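Local coordinates for protein Dye type peroxidase A (Streptomyces lividans 1326, PDB 6GZW) that probably uses a protoporphyrin IX haem to reduce hydrogen peroxide while oxidising dyes and other substrates, as a dye-decolourising peroxidase, at residues R225-L230 with D313-A318; S114-K119 with F349-A354. All blocks are in the same frame, centred on the assembly; numbering follows the deposited sequence.

Contact 1: R225-L230 with D313-A318; sequences RIRMLL and DGVPDA. With HEM (protoporphyrin IX containing Fe), chain C.
Neighbouring antiparallel strands of the ferredoxin-like sheet, 219-228 and 316-326, meet where the first ends and the second begins. Met228 N donates to Ala318 O at 2.9 Å, in the carbonyl plane on a lone pair, and Arg227 CG lies against the same oxygen. Arg225, extended with CG anti to its backbone N, sends NH2 to Asp317 OD2 at 3.2 Å. In this salt bridge OD2 lies near the guanidinium plane, but NH2 comes from above the carboxylate, the planes 64° apart; NH2 also pairs with Asp308. Water 1 accepts a hydrogen bond from Arg225 NE and donates to Asp317 OD1 at 2.5 Å. An alanine in place of Asp317 would remove the salt bridge and an acceptor of water 1, and would probably leave the guanidinium less firmly oriented. On the haem side of this Dyp-type peroxidase sheet, Met228 CE reaches HEM CMB at 3.7 Å, and Ile226 CG2 packs on the vinyl carbon HEM CBB. Arg227 bends at chi3 (68°), passing NH1 by Val315 CG1 while NE pairs with Glu353. Where the strands splay, water 2 joins Arg227 NH1, Met228 O and Pro316 O. Leu230 CD1 touches Pro316 CG and Ala318 CB, near Arg143 of the second subunit.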
ATOM      1  N   ARG A 225      -3.639  -4.705 -15.855  1.00 10.04           N
ATOM      2  CA  ARG A 225      -3.906  -5.180 -14.514  1.00 10.21           C
ATOM      3  C   ARG A 225      -3.985  -6.701 -14.671  1.00  9.86           C
ATOM      4  O   ARG A 225      -4.991  -7.210 -15.147  1.00  9.14           O
ATOM      5  CB  ARG A 225      -5.218  -4.617 -13.950  1.00 10.09           C
ATOM      6  CG  ARG A 225      -5.505  -5.050 -12.508  1.00  9.99           C
ATOM      7  CD  ARG A 225      -6.927  -4.697 -12.110  1.00 10.73           C
ATOM      8  NE  ARG A 225      -7.243  -5.092 -10.736  1.00 10.95           N
ATOM      9  CZ  ARG A 225      -6.851  -4.421  -9.646  1.00 11.32           C
ATOM     10  NH1 ARG A 225      -6.090  -3.340  -9.752  1.00 11.29           N
ATOM     11  NH2 ARG A 225      -7.197  -4.846  -8.441  1.00 11.25           N
ATOM     12  N   ILE A 226      -2.936  -7.406 -14.228  1.00  9.84           N
ATOM     13  CA  ILE A 226      -2.867  -8.842 -14.431  1.00  9.98           C
ATOM     14  C   ILE A 226      -2.993  -9.520 -13.078  1.00  9.65           C
ATOM     15  O   ILE A 226      -2.087  -9.440 -12.249  1.00  9.63           O
ATOM     16  CB  ILE A 226      -1.553  -9.257 -15.115  1.00  9.97           C
ATOM     17  CG1 ILE A 226      -1.315  -8.430 -16.377  1.00 10.70           C
ATOM     18  CG2 ILE A 226      -1.593 -10.737 -15.449  1.00 10.30           C
ATOM     19  CD1 ILE A 226      -0.005  -8.747 -17.061  1.00 10.59           C
ATOM     20  N   ARG A 227      -4.130 -10.188 -12.851  1.00 10.10           N
ATOM     21  CA  ARG A 227      -4.328 -10.906 -11.629  1.00 10.42           C
ATOM     22  C   ARG A 227      -3.500 -12.157 -11.660  1.00 10.76           C
ATOM     23  O   ARG A 227      -3.391 -12.814 -12.693  1.00 10.76           O
ATOM     24  CB  ARG A 227      -5.803 -11.271 -11.428  1.00 11.04           C
ATOM     25  CG  ARG A 227      -6.068 -12.031 -10.129  1.00 11.69           C
ATOM     26  CD  ARG A 227      -7.508 -11.901  -9.680  1.00 12.32           C
ATOM     27  NE  ARG A 227      -8.449 -12.586 -10.573  1.00 12.80           N
ATOM     28  CZ  ARG A 227      -8.798 -13.860 -10.471  1.00 14.26           C
ATOM     29  NH1 ARG A 227      -8.264 -14.660  -9.559  1.00 14.18           N
ATOM     30  NH2 ARG A 227      -9.703 -14.347 -11.312  1.00 16.21           N
ATOM     31  N   MET A 228      -2.845 -12.450 -10.563  1.00 10.47           N
ATOM     32  CA  MET A 228      -2.144 -13.711 -10.449  1.00 10.12           C
ATOM     33  C   MET A 228      -3.060 -14.739  -9.815  1.00 10.45           C
ATOM     34  O   MET A 228      -3.611 -14.508  -8.777  1.00 10.50           O
ATOM     35  CB  MET A 228      -0.868 -13.563  -9.641  1.00 10.49           C
ATOM     36  CG  MET A 228       0.208 -12.749 -10.342  1.00 10.65           C
ATOM     37  SD  MET A 228       1.479 -12.217  -9.186  1.00 10.72           S
ATOM     38  CE  MET A 228       2.767 -11.847 -10.360  1.00 11.03           C
ATOM     39  N   LEU A 229      -3.179 -15.912 -10.429  1.00 10.63           N
ATOM     40  CA  LEU A 229      -4.012 -16.987  -9.900  1.00 11.08           C
ATOM     41  C   LEU A 229      -3.174 -17.729  -8.868  1.00 10.72           C
ATOM     42  O   LEU A 229      -2.792 -18.884  -9.042  1.00 10.88           O
ATOM     43  CB  LEU A 229      -4.493 -17.928 -11.036  1.00 12.19           C
ATOM     44  CG  LEU A 229      -5.316 -17.226 -12.128  1.00 13.44           C
ATOM     45  CD1 LEU A 229      -5.876 -18.239 -13.112  1.00 14.78           C
ATOM     46  CD2 LEU A 229      -6.441 -16.376 -11.584  1.00 14.18           C
ATOM     47  N   LEU A 230      -2.994 -17.062  -7.730  1.00 10.31           N
ATOM     48  CA  LEU A 230      -2.096 -17.545  -6.693  1.00 10.71           C
ATOM     49  C   LEU A 230      -2.558 -18.865  -6.068  1.00 11.12           C
ATOM     50  O   LEU A 230      -1.731 -19.702  -5.670  1.00 11.16           O
ATOM     51  CB  LEU A 230      -1.932 -16.471  -5.608  1.00 10.32           C
ATOM     52  CG  LEU A 230      -1.242 -15.174  -6.033  1.00 10.94           C
ATOM     53  CD1 LEU A 230      -1.216 -14.221  -4.864  1.00 10.31           C
ATOM     54  CD2 LEU A 230       0.182 -15.416  -6.554  1.00 11.07           C
ATOM     55  N   ASP A 313     -15.425 -15.366  -1.722  1.00 16.70           N
ATOM     56  CA  ASP A 313     -15.018 -16.759  -1.737  1.00 16.68           C
ATOM     57  C   ASP A 313     -13.563 -17.025  -1.319  1.00 16.31           C
ATOM     58  O   ASP A 313     -13.105 -18.155  -1.400  1.00 17.67           O
ATOM     59  CB  ASP A 313     -15.294 -17.340  -3.143  1.00 17.41           C
ATOM     60  CG  ASP A 313     -16.755 -17.144  -3.577  1.00 17.82           C
ATOM     61  OD1 ASP A 313     -17.655 -17.426  -2.737  1.00 18.82           O
ATOM     62  OD2 ASP A 313     -17.002 -16.663  -4.706  1.00 17.80           O
ATOM     63  N   GLY A 314     -12.829 -16.008  -0.857  1.00 15.45           N
ATOM     64  CA  GLY A 314     -11.427 -16.208  -0.425  1.00 14.26           C
ATOM     65  C   GLY A 314     -10.346 -16.083  -1.487  1.00 13.78           C
ATOM     66  O   GLY A 314      -9.200 -16.433  -1.231  1.00 13.57           O
ATOM     67  N   VAL A 315     -10.683 -15.554  -2.663  1.00 13.51           N
ATOM     68  CA  VAL A 315      -9.726 -15.464  -3.765  1.00 12.63           C
ATOM     69  C   VAL A 315      -9.046 -14.109  -3.661  1.00 11.69           C
ATOM     70  O   VAL A 315      -9.735 -13.078  -3.582  1.00 11.85           O
ATOM     71  CB  VAL A 315     -10.412 -15.601  -5.146  1.00 13.08           C
ATOM     72  CG1 VAL A 315      -9.381 -15.530  -6.259  1.00 13.48           C
ATOM     73  CG2 VAL A 315     -11.156 -16.930  -5.220  1.00 12.37           C
ATOM     74  N   PRO A 316      -7.709 -14.082  -3.683  1.00 11.14           N
ATOM     75  CA  PRO A 316      -7.074 -12.755  -3.551  1.00 11.18           C
ATOM     76  C   PRO A 316      -7.132 -11.950  -4.829  1.00 11.27           C
ATOM     77  O   PRO A 316      -6.796 -12.448  -5.912  1.00 11.22           O
ATOM     78  CB  PRO A 316      -5.629 -13.091  -3.176  1.00 11.10           C
ATOM     79  CG  PRO A 316      -5.387 -14.441  -3.768  1.00 11.70           C
ATOM     80  CD  PRO A 316      -6.704 -15.166  -3.679  1.00 11.61           C
ATOM     81  N   ASP A 317      -7.532 -10.694  -4.708  1.00 11.16           N
ATOM     82  CA  ASP A 317      -7.455  -9.759  -5.837  1.00 11.65           C
ATOM     83  C   ASP A 317      -6.067  -9.144  -5.845  1.00 10.99           C
ATOM     84  O   ASP A 317      -5.859  -8.002  -5.431  1.00 11.11           O
ATOM     85  CB  ASP A 317      -8.548  -8.696  -5.751  1.00 12.32           C
ATOM     86  CG  ASP A 317      -8.617  -7.854  -7.006  1.00 13.92           C
ATOM     87  OD1 ASP A 317      -8.054  -8.274  -8.030  1.00 16.40           O
ATOM     88  OD2 ASP A 317      -9.215  -6.791  -6.974  1.00 17.21           O
ATOM     89  N   ALA A 318      -5.106  -9.936  -6.337  1.00 10.59           N
ATOM     90  CA  ALA A 318      -3.682  -9.622  -6.200  1.00 10.50           C
ATOM     91  C   ALA A 318      -2.978  -9.975  -7.480  1.00 10.26           C
ATOM     92  O   ALA A 318      -3.374 -10.904  -8.182  1.00 10.75           O
ATOM     93  CB  ALA A 318      -3.070 -10.375  -5.055  1.00 10.41           C
TER
HETATM   94  CHA HEM C 501      10.597 -11.462 -18.319  1.00 10.16           C
HETATM   95  CHB HEM C 501       7.213 -12.559 -15.035  1.00 10.00           C
HETATM   96  CHC HEM C 501       3.852 -10.591 -17.938  1.00 10.15           C
HETATM   97  CHD HEM C 501       7.229  -9.505 -21.189  1.00 10.57           C
HETATM   98  C1A HEM C 501       9.978 -11.928 -17.188  1.00 10.27           C
HETATM   99  C2A HEM C 501      10.638 -12.632 -16.138  1.00 10.63           C
HETATM  100  C3A HEM C 501       9.679 -12.936 -15.228  1.00 10.79           C
HETATM  101  C4A HEM C 501       8.428 -12.430 -15.713  1.00 10.25           C
HETATM  102  CMA HEM C 501       9.849 -13.650 -13.909  1.00 11.03           C
HETATM  103  CAA HEM C 501      12.116 -12.993 -16.051  1.00 11.27           C
HETATM  104  CBA HEM C 501      13.036 -11.986 -15.378  1.00 11.81           C
HETATM  105  CGA HEM C 501      13.183 -10.745 -16.192  1.00 12.79           C
HETATM  106  O1A HEM C 501      13.995 -10.657 -17.152  1.00 12.80           O
HETATM  107  O2A HEM C 501      12.453  -9.745 -15.935  1.00 12.77           O
HETATM  108  C1B HEM C 501       5.989 -12.087 -15.542  1.00 10.07           C
HETATM  109  C2B HEM C 501       4.751 -12.154 -14.839  1.00  9.79           C
HETATM  110  C3B HEM C 501       3.782 -11.617 -15.627  1.00  9.85           C
HETATM  111  C4B HEM C 501       4.485 -11.186 -16.874  1.00 10.15           C
HETATM  112  CMB HEM C 501       4.551 -12.765 -13.485  1.00  9.86           C
HETATM  113  CAB HEM C 501       2.354 -11.367 -15.337  1.00  9.86           C
HETATM  114  CBB HEM C 501       1.859 -11.196 -14.123  1.00  9.80           C
HETATM  115  C1C HEM C 501       4.455 -10.164 -19.101  1.00 10.56           C
HETATM  116  C2C HEM C 501       3.774  -9.553 -20.185  1.00 10.98           C
HETATM  117  C3C HEM C 501       4.744  -9.257 -21.127  1.00 11.29           C
HETATM  118  C4C HEM C 501       6.013  -9.663 -20.578  1.00 10.58           C
HETATM  119  CMC HEM C 501       2.303  -9.305 -20.326  1.00 11.26           C
HETATM  120  CAC HEM C 501       4.608  -8.673 -22.483  1.00 10.81           C
HETATM  121  CBC HEM C 501       3.520  -8.675 -23.269  1.00 11.13           C
HETATM  122  C1D HEM C 501       8.422  -9.921 -20.583  1.00 10.03           C
HETATM  123  C2D HEM C 501       9.709  -9.663 -21.255  1.00 10.20           C
HETATM  124  C3D HEM C 501      10.656 -10.207 -20.467  1.00 10.17           C
HETATM  125  C4D HEM C 501       9.916 -10.792 -19.311  1.00 10.06           C
HETATM  126  CMD HEM C 501       9.935  -8.901 -22.558  1.00  9.84           C
HETATM  127  CAD HEM C 501      12.151 -10.204 -20.742  1.00 10.17           C
HETATM  128  CBD HEM C 501      12.573 -11.346 -21.672  1.00 10.24           C
HETATM  129  CGD HEM C 501      14.037 -11.265 -21.974  1.00 10.87           C
HETATM  130  O1D HEM C 501      14.869 -11.928 -21.293  1.00 11.87           O
HETATM  131  O2D HEM C 501      14.421 -10.512 -22.892  1.00 10.60           O
HETATM  132  NA  HEM C 501       8.609 -11.895 -16.968  1.00 10.72           N
HETATM  133  NB  HEM C 501       5.770 -11.533 -16.741  1.00 10.02           N
HETATM  134  NC  HEM C 501       5.778 -10.279 -19.368  1.00 10.65           N
HETATM  135  ND  HEM C 501       8.573 -10.673 -19.479  1.00 10.32           N
HETATM  136 FE   HEM C 501       7.220 -11.117 -18.169  1.00 10.78          FE
HETATM  137  O   HOH W   1      -7.599  -8.034 -10.426  1.00 12.27           O
HETATM  138  O   HOH W   2      -6.146 -14.516  -7.555  1.00 10.79           O
HETATM  139  O   HOH W   3       7.412  -9.341 -17.309  1.00 14.68           O

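Contact 2: S114-K119 with F349-A354; sequences SDHLDK and FIRHEA
His116 and Arg351 carry the side-chain part of the contact as a stack, the guanidinium lying flat on the imidazole with centres 4.4 Å apart and planes 14° from parallel. NH1 of Arg351 sits over one ring face toward its rim, 3.6 Å from His116 CG, while His116 CB lies over the centre of the guanidinium. Nearer the backbone, Arg351 CG comes within 3.2 Å of His116 ND1. Alongside the stack, His116 N donates to His352 O at 2.9 Å, nearly along the C=O axis. Asp118 N gives Glu353 O a straight bond of 2.8 Å, arriving above the carbonyl plane; Leu117 CD2 packs between them on His352 O and Ala354 N. The loop 114-119 of the N-terminal half thus lies along strand 350-360 of the C-terminal half, at a classic beta bulge, Glu353 and Ala354 set together opposite Arg225 of strand 219-228. Further out, the guanidinium is held in orientation by Glu353, whose OE2 accepts from Arg351 NE at 3.0 Å through its anti lone pair, exactly in the guanidinium plane. The same OE2 also pairs with Arg227, so two positive groups share one oxygen. Water 4 links Ser114 O to His352 N. His352 ND1 and Asp115 OD1 both take Arg224 as partner, and the His352 side chain reaches the haem pocket, about 4 Å from the haem at nearest atoms.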
ATOM      1  N   SER A 114      -7.158 -14.422 -24.509  1.00 19.28           N
ATOM      2  CA  SER A 114      -7.051 -14.542 -23.045  1.00 19.72           C
ATOM      3  C   SER A 114      -7.554 -13.291 -22.288  1.00 18.98           C
ATOM      4  O   SER A 114      -7.518 -13.285 -21.061  1.00 18.75           O
ATOM      5  CB  SER A 114      -5.596 -14.859 -22.642  1.00 20.11           C
ATOM      6  OG  SER A 114      -4.679 -13.842 -23.065  1.00 22.19           O
ATOM      7  N   ASP A 115      -8.009 -12.246 -22.977  1.00 17.54           N
ATOM      8  CA  ASP A 115      -8.490 -11.034 -22.268  1.00 17.55           C
ATOM      9  C   ASP A 115      -9.725 -11.317 -21.416  1.00 18.35           C
ATOM     10  O   ASP A 115     -10.634 -12.026 -21.846  1.00 19.50           O
ATOM     11  CB  ASP A 115      -8.894  -9.943 -23.260  1.00 17.07           C
ATOM     12  CG  ASP A 115      -7.734  -9.140 -23.795  1.00 16.93           C
ATOM     13  OD1 ASP A 115      -6.582  -9.341 -23.365  1.00 16.27           O
ATOM     14  OD2 ASP A 115      -8.016  -8.255 -24.642  1.00 17.81           O
ATOM     15  N   HIS A 116      -9.780 -10.705 -20.238  1.00 17.85           N
ATOM     16  CA  HIS A 116     -10.974 -10.679 -19.398  1.00 19.04           C
ATOM     17  C   HIS A 116     -11.108  -9.281 -18.806  1.00 16.98           C
ATOM     18  O   HIS A 116     -11.164  -9.096 -17.590  1.00 15.58           O
ATOM     19  CB  HIS A 116     -10.881 -11.762 -18.327  1.00 21.01           C
ATOM     20  CG  HIS A 116     -10.772 -13.145 -18.897  1.00 24.11           C
ATOM     21  ND1 HIS A 116      -9.568 -13.814 -19.034  1.00 28.36           N
ATOM     22  CD2 HIS A 116     -11.718 -13.967 -19.410  1.00 25.06           C
ATOM     23  CE1 HIS A 116      -9.786 -15.004 -19.572  1.00 27.61           C
ATOM     24  NE2 HIS A 116     -11.084 -15.120 -19.806  1.00 28.42           N
ATOM     25  N   LEU A 117     -11.150  -8.302 -19.705  1.00 16.20           N
ATOM     26  CA  LEU A 117     -11.022  -6.911 -19.339  1.00 15.88           C
ATOM     27  C   LEU A 117     -12.291  -6.312 -18.768  1.00 15.82           C
ATOM     28  O   LEU A 117     -13.378  -6.526 -19.304  1.00 16.77           O
ATOM     29  CB  LEU A 117     -10.559  -6.077 -20.541  1.00 15.25           C
ATOM     30  CG  LEU A 117      -9.272  -6.529 -21.242  1.00 16.16           C
ATOM     31  CD1 LEU A 117      -8.973  -5.581 -22.397  1.00 16.15           C
ATOM     32  CD2 LEU A 117      -8.095  -6.612 -20.270  1.00 15.67           C
ATOM     33  N   ASP A 118     -12.122  -5.530 -17.706  1.00 15.84           N
ATOM     34  CA  ASP A 118     -13.163  -4.662 -17.177  1.00 17.29           C
ATOM     35  C   ASP A 118     -13.129  -3.362 -17.989  1.00 17.10           C
ATOM     36  O   ASP A 118     -12.196  -2.547 -17.851  1.00 15.78           O
ATOM     37  CB  ASP A 118     -12.922  -4.374 -15.696  1.00 17.99           C
ATOM     38  CG  ASP A 118     -14.052  -3.569 -15.062  1.00 19.27           C
ATOM     39  OD1 ASP A 118     -14.770  -2.860 -15.797  1.00 20.40           O
ATOM     40  OD2 ASP A 118     -14.233  -3.674 -13.826  1.00 20.94           O
ATOM     41  N   LYS A 119     -14.125  -3.178 -18.864  1.00 17.41           N
ATOM     42  CA  LYS A 119     -14.182  -1.958 -19.687  1.00 18.32           C
ATOM     43  C   LYS A 119     -14.163  -0.666 -18.842  1.00 18.43           C
ATOM     44  O   LYS A 119     -13.524   0.323 -19.223  1.00 19.34           O
ATOM     45  CB  LYS A 119     -15.397  -1.960 -20.623  1.00 19.37           C
ATOM     46  CG  LYS A 119     -15.310  -3.007 -21.718  0.50 19.56           C
ATOM     47  CD  LYS A 119     -16.507  -2.901 -22.644  0.50 19.53           C
ATOM     48  CE  LYS A 119     -16.562  -4.044 -23.636  0.50 20.38           C
ATOM     49  NZ  LYS A 119     -17.781  -3.927 -24.477  0.50 20.57           N
ATOM     50  N   PHE A 349      -1.820 -19.185 -15.451  1.00 11.82           N
ATOM     51  CA  PHE A 349      -1.742 -18.759 -14.030  1.00 11.35           C
ATOM     52  C   PHE A 349      -1.947 -17.283 -13.821  1.00 11.40           C
ATOM     53  O   PHE A 349      -1.744 -16.785 -12.703  1.00 10.89           O
ATOM     54  CB  PHE A 349      -0.393 -19.182 -13.470  1.00 11.64           C
ATOM     55  CG  PHE A 349      -0.199 -20.656 -13.548  1.00 12.37           C
ATOM     56  CD1 PHE A 349      -0.885 -21.499 -12.678  1.00 12.24           C
ATOM     57  CD2 PHE A 349       0.617 -21.205 -14.519  1.00 12.08           C
ATOM     58  CE1 PHE A 349      -0.765 -22.876 -12.807  1.00 13.12           C
ATOM     59  CE2 PHE A 349       0.751 -22.564 -14.643  1.00 12.75           C
ATOM     60  CZ  PHE A 349       0.052 -23.405 -13.792  1.00 13.20           C
ATOM     61  N   ILE A 350      -2.354 -16.592 -14.886  1.00 10.96           N
ATOM     62  CA  ILE A 350      -2.635 -15.181 -14.824  1.00 12.40           C
ATOM     63  C   ILE A 350      -3.950 -14.819 -15.557  1.00 12.97           C
ATOM     64  O   ILE A 350      -4.469 -15.581 -16.382  1.00 12.93           O
ATOM     65  CB  ILE A 350      -1.471 -14.346 -15.370  1.00 12.10           C
ATOM     66  CG1 ILE A 350      -1.227 -14.643 -16.867  1.00 12.25           C
ATOM     67  CG2 ILE A 350      -0.202 -14.529 -14.535  1.00 12.15           C
ATOM     68  CD1 ILE A 350      -0.254 -13.700 -17.523  1.00 12.68           C
ATOM     69  N   ARG A 351      -4.505 -13.651 -15.236  1.00 13.05           N
ATOM     70  CA  ARG A 351      -5.694 -13.183 -15.953  1.00 13.75           C
ATOM     71  C   ARG A 351      -5.624 -11.683 -16.157  1.00 12.42           C
ATOM     72  O   ARG A 351      -5.556 -10.917 -15.180  1.00 11.25           O
ATOM     73  CB  ARG A 351      -6.969 -13.592 -15.203  1.00 17.36           C
ATOM     74  CG  ARG A 351      -8.113 -13.898 -16.151  1.00 20.69           C
ATOM     75  CD  ARG A 351      -9.251 -14.661 -15.470  1.00 23.06           C
ATOM     76  NE  ARG A 351     -10.150 -13.695 -14.883  1.00 23.06           N
ATOM     77  CZ  ARG A 351     -11.460 -13.614 -15.065  1.00 21.16           C
ATOM     78  NH1 ARG A 351     -12.149 -14.492 -15.809  1.00 19.75           N
ATOM     79  NH2 ARG A 351     -12.103 -12.660 -14.407  1.00 22.90           N
ATOM     80  N   HIS A 352      -5.577 -11.261 -17.418  1.00 11.46           N
ATOM     81  CA  HIS A 352      -5.535  -9.838 -17.729  1.00 11.27           C
ATOM     82  C   HIS A 352      -6.942  -9.252 -17.532  1.00 11.63           C
ATOM     83  O   HIS A 352      -7.920  -9.621 -18.225  1.00 11.70           O
ATOM     84  CB  HIS A 352      -5.096  -9.601 -19.163  1.00 11.22           C
ATOM     85  CG  HIS A 352      -3.658  -9.909 -19.440  1.00 11.20           C
ATOM     86  ND1 HIS A 352      -2.763  -8.950 -19.873  1.00 11.09           N
ATOM     87  CD2 HIS A 352      -2.972 -11.077 -19.412  1.00 11.16           C
ATOM     88  CE1 HIS A 352      -1.579  -9.513 -20.071  1.00 10.86           C
ATOM     89  NE2 HIS A 352      -1.683 -10.805 -19.814  1.00 11.09           N
ATOM     90  N   GLU A 353      -7.082  -8.354 -16.564  1.00 11.51           N
ATOM     91  CA  GLU A 353      -8.398  -7.855 -16.160  1.00 11.77           C
ATOM     92  C   GLU A 353      -8.654  -6.373 -16.379  1.00 12.06           C
ATOM     93  O   GLU A 353      -9.776  -5.925 -16.157  1.00 11.28           O
ATOM     94  CB  GLU A 353      -8.686  -8.243 -14.705  1.00 11.85           C
ATOM     95  CG  GLU A 353      -8.848  -9.768 -14.558  1.00 12.02           C
ATOM     96  CD  GLU A 353      -9.122 -10.260 -13.157  1.00 12.50           C
ATOM     97  OE1 GLU A 353      -9.142  -9.475 -12.195  1.00 13.42           O
ATOM     98  OE2 GLU A 353      -9.335 -11.474 -13.046  1.00 12.80           O
ATOM     99  N   ALA A 354      -7.626  -5.610 -16.780  1.00 11.83           N
ATOM    100  CA  ALA A 354      -7.825  -4.233 -17.235  1.00 12.24           C
ATOM    101  C   ALA A 354      -6.670  -3.848 -18.129  1.00 12.03           C
ATOM    102  O   ALA A 354      -5.594  -4.466 -18.036  1.00 11.21           O
ATOM    103  CB  ALA A 354      -7.963  -3.286 -16.059  1.00 12.28           C
TER
HETATM  104  O   HOH W   4      -5.633 -13.192 -19.355  1.00 16.59           O

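How the contacts relate
From the N terminus, the chain first reaches loop 114-119, which lies between helix 90-95 and strand 126-132. Strand 350-360 comes back to this loop much later in the chain, so contact 2 closes a long loop joining the N-terminal and C-terminal family regions. Contact 1 is nested inside it: segments 225-230 and 313-318, 83 residues apart at their closest ends, lie on strands 219-228 and 316-326. The two contacts, about 11 Å apart between centres, share one antiparallel sheet, where 219-228 runs between 316-326 and 350-360. Backbone pairing of Arg225 with Glu353 and Leu229 with Phe349 couples them directly, and Ile226 packs on Ile350 and His352 beside the haem.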